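Local coordinates for fimbrium subunit Fim1C (Bacteroides vulgatus, PDB 4QB7), which is probably a component of the fimbrium tip, a lipoprotein subunit of cell-surface filaments that mediate adhesion and biofilm formation, at residues V180-G183 with T184-I188; V252-D255 with Q256-T259; V294-V297 with T298-S301. All coordinates share one frame; numbering follows the deposited sequence.

Contact 1: residues V180-G183 with T184-I188; sequences VNLG and TDTKI
Leu-182 lays CB and CD1 over one face of the Thr-186 peptide carbonyl, with Leu-182 CB 3.5 Å from Thr-186 O. Two further flat groups, in side chains, bind within their own segments. The Asn-181 amide takes the N-H of Gly-183 in its own carbonyl plane (Asn-181 OD1 to Gly-183 N, 2.8 Å), and the Asp-185 carboxylate is approached from above its plane by Thr-184 OG1, which donates to OD1. The Asn-181 bond makes an Asx turn, and Gly-183 follows with positive phi, a conformation glycine accepts readily. Both lie in the short bend where the chain passes from strand 159-178 of one sheet to strand 186-196 of another in this Mfa-like fimbrillin. Leu-182 fills the inside of the bend: CD1 lies anti to CA (chi2 178°), which carries it to 3.7 Å from Ile-188 CG1, the two side chains crossing at about a right angle. Two waters bridge backbone atoms across the bend. One molecule donates to Leu-182 O (2.8 Å) and accepts from Asp-185 N; a second donates to Gly-183 O and, weakly, to Thr-186 O.

Contact 2: residues V252-D255 with Q256-T259; sequences VSDD and QNAT. With SO4 (sulfate ion), chain B.
Asp-254 OD1 is the hub of the hydrogen bonding between 252-255 and 256-259. It accepts the backbone N-H of Gln-256 at 3.0 Å (OD1 to Gln-256 N), on the anti side and 35° out of the carboxylate plane. This bond to the nitrogen two residues on makes an Asx turn. A second, weak bond to the same oxygen comes from Asn-257 N at 3.4 Å. CG is swung to the side opposite its own nitrogen (chi1 -162°), which carries the carboxylate forward to the backbone N-H groups of Gln-256 and Asn-257. The Asn-257 side chain runs alongside in the same direction, its amide plane turned 80° from the carboxylate.

Water adds two bridges. One molecule sits 2.8 Å from Asp-254 O, to which it can donate, and also bonds Thr-259 OG1, so it spans the two arms of the loop. Another donates to the backbone oxygens of Asp-255 and Gln-256.

Apolar packing is confined to the ends, where Val-252 CG1 lies 3.9 Å from Thr-259 CB and close to its methyl CG2. Val-252 also packs on Val-176, Ile-188 and Val-190, which seats this end of the loop on strands 159-178 and 186-196.

Beside Ala-258 a sulfate ion, probably from the crystallisation liquor, takes the N-H of that residue (Ala-258 N to sulfate O4, 3.0 Å) and a bond from Lys-177 NZ. Two N-H dipoles on one oxygen, one of them weakly held, would probably favour the ionised form of Asp-254 and limit rotation of its carboxylate.

Contact 3: residues V294-V297 with T298-S301; sequences VTKV and TDTS
Lys-296 and Val-297 meet residues 298-301 at the tip of a beta-hairpin: strand 286-296 turns back here into its antiparallel neighbour, strand 301-313. Backbone bonding closes the tip. Val-297 N donates to Ser-301 O at 3.1 Å, tilted 31° from the carbonyl plane, and Thr-298 N reaches the same oxygen from the same face, so two successive N-H groups share one acceptor. In the other direction Ser-301 N gives a weak bond to Thr-298 O.

Side-chain hydrogen bonds tie the loop together from within. Thr-298 OG1 accepts from Thr-300 N, two residues on, which makes an ST turn, and its hydroxyl is also bonded to Ser-301 OG at 3.0 Å.

The charged pair works through solvent. CG of Lys-296 is turned away from the backbone N (chi1 177°) and the chain stays extended beyond it, running beside Asp-299 in the same direction. Its NZ ends 4.1 Å from Asp-299 OD2, beyond a salt bridge, and a water links the two, donating to OD2 at 2.8 Å and accepting a weak bond from NZ. The aliphatic part of the lysine covers the loop backbone on the way, with CG 3.6 Å from Thr-298 O. Cut back to alanine, this position would probably leave the Asp-299 carboxylate without its nearby positive charge and uncover the Thr-298 carbonyl along which the chain now lies. The Lys-296 side chain also touches Trp-243 and Asp-185 in nearby loops.

Van der Waals contact is slight: Val-297 CG1 lies 4.1 Å from Thr-298 CG2, and Val-297 CB is 3.6 Å from the hydroxyl oxygen Ser-301 OG.

Along the chain the three contacts follow in series; none nests in or crosses another. Contact 1 closes the bend between strands 159-178 and 186-196, contact 2 the loop between strands 250-251 and 259-270, and contact 3 the hairpin between strands 286-296 and 301-313. Contact 1 joins the other two. Toward contact 2, Ile-188 pairs by its backbone with Val-252 and gives its own N-H to Ser-253 OG; toward contact 3, Asp-185 and Lys-187 pair with Lys-296 and Val-294 across neighbouring strands of one sheet. Contacts 2 and 3 do not touch, their nearest atoms being about 7 Å apart. Contact 2 also connects this sheet with strand 159-178 of the mixed sheet.

Contact 1: residues V180-G183 with T184-I188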
ATOM      1  N   VAL A 180     -10.235  18.770 -24.502  1.00 43.07           N
ATOM      2  CA  VAL A 180     -11.304  19.643 -24.998  1.00 42.95           C
ATOM      3  C   VAL A 180     -12.661  18.974 -24.782  1.00 46.71           C
ATOM      4  O   VAL A 180     -12.744  17.745 -24.651  1.00 43.65           O
ATOM      5  CB  VAL A 180     -11.126  20.022 -26.514  1.00 45.64           C
ATOM      6  CG1 VAL A 180      -9.876  20.849 -26.740  1.00 46.36           C
ATOM      7  CG2 VAL A 180     -11.131  18.798 -27.420  1.00 44.03           C
ATOM      8  N   ASN A 181     -13.726  19.787 -24.820  1.00 44.26           N
ATOM      9  CA  ASN A 181     -15.096  19.312 -24.755  1.00 43.09           C
ATOM     10  C   ASN A 181     -15.373  18.613 -26.082  1.00 46.51           C
ATOM     11  O   ASN A 181     -15.134  19.189 -27.139  1.00 47.02           O
ATOM     12  CB  ASN A 181     -16.028  20.500 -24.513  1.00 43.73           C
ATOM     13  CG  ASN A 181     -17.477  20.157 -24.268  1.00 62.25           C
ATOM     14  OD1 ASN A 181     -18.111  19.358 -24.978  1.00 55.72           O
ATOM     15  ND2 ASN A 181     -18.063  20.850 -23.316  1.00 52.69           N
ATOM     16  N   LEU A 182     -15.853  17.372 -26.024  1.00 42.64           N
ATOM     17  CA  LEU A 182     -16.126  16.510 -27.175  1.00 40.74           C
ATOM     18  C   LEU A 182     -17.482  16.749 -27.795  1.00 45.79           C
ATOM     19  O   LEU A 182     -17.812  16.143 -28.821  1.00 45.23           O
ATOM     20  CB  LEU A 182     -16.037  15.042 -26.744  1.00 39.98           C
ATOM     21  CG  LEU A 182     -14.776  14.552 -26.041  1.00 44.05           C
ATOM     22  CD1 LEU A 182     -14.944  13.101 -25.672  1.00 43.24           C
ATOM     23  CD2 LEU A 182     -13.541  14.707 -26.939  1.00 46.25           C
ATOM     24  N   GLY A 183     -18.259  17.642 -27.203  1.00 44.71           N
ATOM     25  CA  GLY A 183     -19.585  17.937 -27.722  1.00 44.76           C
ATOM     26  C   GLY A 183     -20.563  16.848 -27.345  1.00 48.85           C
ATOM     27  O   GLY A 183     -20.344  16.136 -26.364  1.00 49.54           O
ATOM     28  N   THR A 184     -21.641  16.705 -28.111  1.00 44.47           N
ATOM     29  CA  THR A 184     -22.696  15.772 -27.760  1.00 44.05           C
ATOM     30  C   THR A 184     -22.584  14.433 -28.490  1.00 49.16           C
ATOM     31  O   THR A 184     -23.109  13.431 -28.003  1.00 49.62           O
ATOM     32  CB  THR A 184     -24.070  16.423 -28.052  1.00 51.50           C
ATOM     33  OG1 THR A 184     -24.183  16.792 -29.435  1.00 53.79           O
ATOM     34  CG2 THR A 184     -24.357  17.620 -27.164  1.00 42.64           C
ATOM     35  N   ASP A 185     -21.904  14.414 -29.643  1.00 45.12           N
ATOM     36  CA  ASP A 185     -21.838  13.268 -30.542  1.00 42.73           C
ATOM     37  C   ASP A 185     -20.566  12.410 -30.453  1.00 45.15           C
ATOM     38  O   ASP A 185     -20.423  11.477 -31.259  1.00 44.39           O
ATOM     39  CB  ASP A 185     -22.017  13.775 -31.969  1.00 43.48           C
ATOM     40  CG  ASP A 185     -23.474  13.956 -32.367  1.00 55.44           C
ATOM     41  OD1 ASP A 185     -24.323  14.215 -31.450  1.00 54.86           O
ATOM     42  OD2 ASP A 185     -23.781  13.829 -33.598  1.00 62.30           O
ATOM     43  N   THR A 186     -19.667  12.699 -29.489  1.00 38.74           N
ATOM     44  CA  THR A 186     -18.433  11.945 -29.314  1.00 37.13           C
ATOM     45  C   THR A 186     -18.210  11.671 -27.833  1.00 42.07           C
ATOM     46  O   THR A 186     -18.442  12.563 -26.984  1.00 41.23           O
ATOM     47  CB  THR A 186     -17.255  12.678 -29.962  1.00 43.37           C
ATOM     48  OG1 THR A 186     -17.470  12.692 -31.374  1.00 51.28           O
ATOM     49  CG2 THR A 186     -15.920  12.016 -29.690  1.00 36.50           C
ATOM     50  N   LYS A 187     -17.805  10.402 -27.521  1.00 38.44           N
ATOM     51  CA  LYS A 187     -17.504   9.980 -26.151  1.00 38.59           C
ATOM     52  C   LYS A 187     -16.210   9.164 -26.140  1.00 42.38           C
ATOM     53  O   LYS A 187     -15.806   8.641 -27.179  1.00 41.09           O
ATOM     54  CB  LYS A 187     -18.700   9.213 -25.536  1.00 41.90           C
ATOM     55  CG  LYS A 187     -19.960  10.107 -25.438  1.00 43.73           C
ATOM     56  CD  LYS A 187     -21.115   9.528 -24.710  1.00 46.54           C
ATOM     57  CE  LYS A 187     -22.298  10.470 -24.703  1.00 56.21           C
ATOM     58  NZ  LYS A 187     -22.033  11.717 -23.924  1.00 73.29           N
ATOM     59  N   ILE A 188     -15.505   9.147 -25.005  1.00 40.64           N
ATOM     60  CA  ILE A 188     -14.278   8.359 -24.841  1.00 40.79           C
ATOM     61  C   ILE A 188     -14.554   7.338 -23.754  1.00 43.05           C
ATOM     62  O   ILE A 188     -15.034   7.703 -22.669  1.00 41.68           O
ATOM     63  CB  ILE A 188     -12.975   9.165 -24.527  1.00 44.22           C
ATOM     64  CG1 ILE A 188     -12.676  10.205 -25.566  1.00 45.01           C
ATOM     65  CG2 ILE A 188     -11.741   8.222 -24.356  1.00 44.13           C
ATOM     66  CD1 ILE A 188     -11.496  11.049 -25.178  1.00 52.10           C
TER
HETATM   67  O   HOH W   1     -19.757  16.111 -30.816  1.00 50.07           O
HETATM   68  O   HOH W   2     -19.275  14.417 -24.316  1.00 56.56           O

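Contact 2: residues V252-D255 with Q256-T259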
ATOM      1  N   VAL A 252     -15.094   8.319 -19.843  1.00 39.35           N
ATOM      2  CA  VAL A 252     -14.187   9.360 -19.359  1.00 38.05           C
ATOM      3  C   VAL A 252     -14.311  10.671 -20.190  1.00 42.62           C
ATOM      4  O   VAL A 252     -13.366  11.448 -20.208  1.00 42.98           O
ATOM      5  CB  VAL A 252     -12.718   8.838 -19.320  1.00 39.76           C
ATOM      6  CG1 VAL A 252     -12.570   7.673 -18.363  1.00 38.60           C
ATOM      7  CG2 VAL A 252     -12.208   8.468 -20.702  1.00 38.86           C
ATOM      8  N   SER A 253     -15.487  10.950 -20.795  1.00 40.17           N
ATOM      9  CA  SER A 253     -15.737  12.087 -21.714  1.00 40.52           C
ATOM     10  C   SER A 253     -15.754  13.504 -21.095  1.00 48.89           C
ATOM     11  O   SER A 253     -15.650  14.472 -21.854  1.00 51.24           O
ATOM     12  CB  SER A 253     -17.046  11.883 -22.457  1.00 42.30           C
ATOM     13  OG  SER A 253     -17.130  10.560 -22.957  1.00 48.13           O
ATOM     14  N   ASP A 254     -15.879  13.642 -19.761  1.00 45.76           N
ATOM     15  CA  ASP A 254     -15.928  14.944 -19.086  1.00 46.24           C
ATOM     16  C   ASP A 254     -14.567  15.654 -19.135  1.00 50.04           C
ATOM     17  O   ASP A 254     -13.597  15.172 -18.564  1.00 50.82           O
ATOM     18  CB  ASP A 254     -16.382  14.757 -17.625  1.00 48.30           C
ATOM     19  CG  ASP A 254     -16.885  16.002 -16.907  1.00 58.15           C
ATOM     20  OD1 ASP A 254     -16.557  17.141 -17.358  1.00 56.15           O
ATOM     21  OD2 ASP A 254     -17.584  15.847 -15.881  1.00 69.56           O
ATOM     22  N   ASP A 255     -14.506  16.797 -19.800  1.00 46.41           N
ATOM     23  CA  ASP A 255     -13.265  17.563 -19.955  1.00 46.25           C
ATOM     24  C   ASP A 255     -12.993  18.479 -18.755  1.00 50.89           C
ATOM     25  O   ASP A 255     -11.863  18.960 -18.577  1.00 50.73           O
ATOM     26  CB  ASP A 255     -13.338  18.400 -21.242  1.00 48.01           C
ATOM     27  CG  ASP A 255     -14.395  19.485 -21.196  1.00 57.94           C
ATOM     28  OD1 ASP A 255     -15.607  19.135 -21.195  1.00 57.89           O
ATOM     29  OD2 ASP A 255     -14.011  20.693 -21.155  1.00 62.00           O
ATOM     30  N   GLN A 256     -14.039  18.734 -17.957  1.00 48.02           N
ATOM     31  CA  GLN A 256     -13.990  19.622 -16.796  1.00 49.13           C
ATOM     32  C   GLN A 256     -13.443  18.922 -15.557  1.00 53.14           C
ATOM     33  O   GLN A 256     -12.608  19.507 -14.869  1.00 53.47           O
ATOM     34  CB  GLN A 256     -15.367  20.238 -16.522  1.00 51.09           C
ATOM     35  CG  GLN A 256     -15.764  21.344 -17.529  1.00 57.26           C
ATOM     36  CD  GLN A 256     -14.784  22.504 -17.554  1.00 81.61           C
ATOM     37  OE1 GLN A 256     -13.975  22.645 -18.482  1.00 76.33           O
ATOM     38  NE2 GLN A 256     -14.800  23.336 -16.508  1.00 78.96           N
ATOM     39  N   ASN A 257     -13.872  17.661 -15.300  1.00 49.57           N
ATOM     40  CA  ASN A 257     -13.424  16.822 -14.180  1.00 48.72           C
ATOM     41  C   ASN A 257     -13.062  15.451 -14.678  1.00 51.03           C
ATOM     42  O   ASN A 257     -13.918  14.758 -15.238  1.00 50.82           O
ATOM     43  CB  ASN A 257     -14.499  16.689 -13.088  1.00 51.12           C
ATOM     44  CG  ASN A 257     -15.128  17.985 -12.672  1.00 75.16           C
ATOM     45  OD1 ASN A 257     -14.498  18.799 -11.990  1.00 61.49           O
ATOM     46  ND2 ASN A 257     -16.370  18.213 -13.127  1.00 71.29           N
ATOM     47  N   ALA A 258     -11.782  15.060 -14.481  1.00 45.62           N
ATOM     48  CA  ALA A 258     -11.252  13.763 -14.878  1.00 42.53           C
ATOM     49  C   ALA A 258     -12.025  12.673 -14.182  1.00 46.18           C
ATOM     50  O   ALA A 258     -12.345  12.818 -13.006  1.00 47.37           O
ATOM     51  CB  ALA A 258      -9.780  13.671 -14.548  1.00 42.49           C
ATOM     52  N   THR A 259     -12.358  11.602 -14.915  1.00 41.62           N
ATOM     53  CA  THR A 259     -13.152  10.470 -14.438  1.00 40.13           C
ATOM     54  C   THR A 259     -12.258   9.349 -13.912  1.00 43.01           C
ATOM     55  O   THR A 259     -11.355   8.914 -14.610  1.00 42.06           O
ATOM     56  CB  THR A 259     -14.068  10.018 -15.561  1.00 38.40           C
ATOM     57  OG1 THR A 259     -14.939  11.120 -15.854  1.00 41.16           O
ATOM     58  CG2 THR A 259     -14.862   8.762 -15.211  1.00 31.18           C
TER
HETATM   59  S   SO4 B 401      -9.046  17.045 -12.553  0.70 59.59           S
HETATM   60  O1  SO4 B 401     -10.041  17.900 -11.913  0.70 62.59           O
HETATM   61  O2  SO4 B 401      -7.708  17.653 -12.496  0.70 57.89           O
HETATM   62  O3  SO4 B 401      -9.018  15.751 -11.856  0.70 60.47           O
HETATM   63  O4  SO4 B 401      -9.471  16.903 -13.941  0.70 59.14           O
HETATM   64  O   HOH W   3     -13.412  12.548 -17.575  1.00 42.10           O
HETATM   65  O   HOH W   4      -9.964  20.214 -16.639  1.00 53.44           O

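Contact 3: residues V294-V297 with T298-S301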
ATOM      1  N   VAL A 294     -15.794   7.135 -29.571  1.00 38.63           N
ATOM      2  CA  VAL A 294     -17.052   6.764 -30.227  1.00 37.59           C
ATOM      3  C   VAL A 294     -17.796   7.986 -30.686  1.00 43.17           C
ATOM      4  O   VAL A 294     -18.155   8.812 -29.860  1.00 44.27           O
ATOM      5  CB  VAL A 294     -17.918   5.919 -29.245  1.00 39.57           C
ATOM      6  CG1 VAL A 294     -19.250   5.512 -29.870  1.00 39.34           C
ATOM      7  CG2 VAL A 294     -17.151   4.705 -28.757  1.00 38.14           C
ATOM      8  N   THR A 295     -18.034   8.089 -31.997  1.00 40.91           N
ATOM      9  CA  THR A 295     -18.785   9.176 -32.631  1.00 40.90           C
ATOM     10  C   THR A 295     -20.128   8.631 -33.146  1.00 44.10           C
ATOM     11  O   THR A 295     -20.156   7.611 -33.829  1.00 42.68           O
ATOM     12  CB  THR A 295     -17.969   9.856 -33.744  1.00 49.42           C
ATOM     13  OG1 THR A 295     -16.698  10.270 -33.241  1.00 51.00           O
ATOM     14  CG2 THR A 295     -18.682  11.049 -34.350  1.00 46.15           C
ATOM     15  N   LYS A 296     -21.231   9.343 -32.841  1.00 41.47           N
ATOM     16  CA  LYS A 296     -22.590   9.000 -33.260  1.00 41.30           C
ATOM     17  C   LYS A 296     -22.773   9.072 -34.773  1.00 48.41           C
ATOM     18  O   LYS A 296     -22.334  10.035 -35.406  1.00 48.90           O
ATOM     19  CB  LYS A 296     -23.600   9.944 -32.584  1.00 42.42           C
ATOM     20  CG  LYS A 296     -25.047   9.736 -32.981  1.00 44.62           C
ATOM     21  CD  LYS A 296     -25.980  10.538 -32.117  1.00 47.12           C
ATOM     22  CE  LYS A 296     -27.406  10.403 -32.575  1.00 47.38           C
ATOM     23  NZ  LYS A 296     -28.350  10.979 -31.591  1.00 63.14           N
ATOM     24  N   VAL A 297     -23.442   8.060 -35.343  1.00 45.51           N
ATOM     25  CA  VAL A 297     -23.833   8.062 -36.741  1.00 44.93           C
ATOM     26  C   VAL A 297     -25.367   8.093 -36.714  1.00 51.12           C
ATOM     27  O   VAL A 297     -25.966   9.028 -37.241  1.00 52.24           O
ATOM     28  CB  VAL A 297     -23.221   6.921 -37.572  1.00 48.43           C
ATOM     29  CG1 VAL A 297     -23.851   6.870 -38.965  1.00 48.29           C
ATOM     30  CG2 VAL A 297     -21.704   7.101 -37.682  1.00 47.67           C
ATOM     31  N   THR A 298     -25.993   7.126 -36.015  1.00 46.75           N
ATOM     32  CA  THR A 298     -27.434   7.079 -35.767  1.00 46.30           C
ATOM     33  C   THR A 298     -27.590   6.689 -34.302  1.00 53.25           C
ATOM     34  O   THR A 298     -26.586   6.521 -33.609  1.00 52.70           O
ATOM     35  CB  THR A 298     -28.212   6.162 -36.751  1.00 46.10           C
ATOM     36  OG1 THR A 298     -28.122   4.781 -36.386  1.00 51.17           O
ATOM     37  CG2 THR A 298     -27.835   6.361 -38.191  1.00 35.21           C
ATOM     38  N   ASP A 299     -28.830   6.529 -33.823  1.00 52.99           N
ATOM     39  CA  ASP A 299     -29.097   6.125 -32.435  1.00 53.66           C
ATOM     40  C   ASP A 299     -28.635   4.693 -32.165  1.00 53.21           C
ATOM     41  O   ASP A 299     -28.455   4.325 -31.004  1.00 52.19           O
ATOM     42  CB  ASP A 299     -30.596   6.240 -32.124  1.00 57.89           C
ATOM     43  CG  ASP A 299     -31.098   7.669 -32.171  1.00 88.18           C
ATOM     44  OD1 ASP A 299     -31.216   8.226 -33.298  1.00 92.92           O
ATOM     45  OD2 ASP A 299     -31.332   8.250 -31.083  1.00 99.11           O
ATOM     46  N   THR A 300     -28.446   3.901 -33.245  1.00 47.16           N
ATOM     47  CA  THR A 300     -28.091   2.481 -33.205  1.00 46.19           C
ATOM     48  C   THR A 300     -26.777   2.161 -33.951  1.00 48.85           C
ATOM     49  O   THR A 300     -26.408   0.994 -34.053  1.00 49.34           O
ATOM     50  CB  THR A 300     -29.232   1.642 -33.796  1.00 45.32           C
ATOM     51  OG1 THR A 300     -29.507   2.100 -35.122  1.00 43.47           O
ATOM     52  CG2 THR A 300     -30.495   1.649 -32.922  1.00 37.81           C
ATOM     53  N   SER A 301     -26.081   3.168 -34.456  1.00 43.41           N
ATOM     54  CA  SER A 301     -24.832   2.926 -35.159  1.00 41.87           C
ATOM     55  C   SER A 301     -23.819   4.035 -34.876  1.00 46.90           C
ATOM     56  O   SER A 301     -24.196   5.159 -34.510  1.00 47.39           O
ATOM     57  CB  SER A 301     -25.079   2.781 -36.654  1.00 40.98           C
ATOM     58  OG  SER A 301     -25.391   4.022 -37.252  1.00 39.16           O
TER
HETATM   59  O   HOH W   5     -29.199   8.673 -29.272  1.00 67.87           O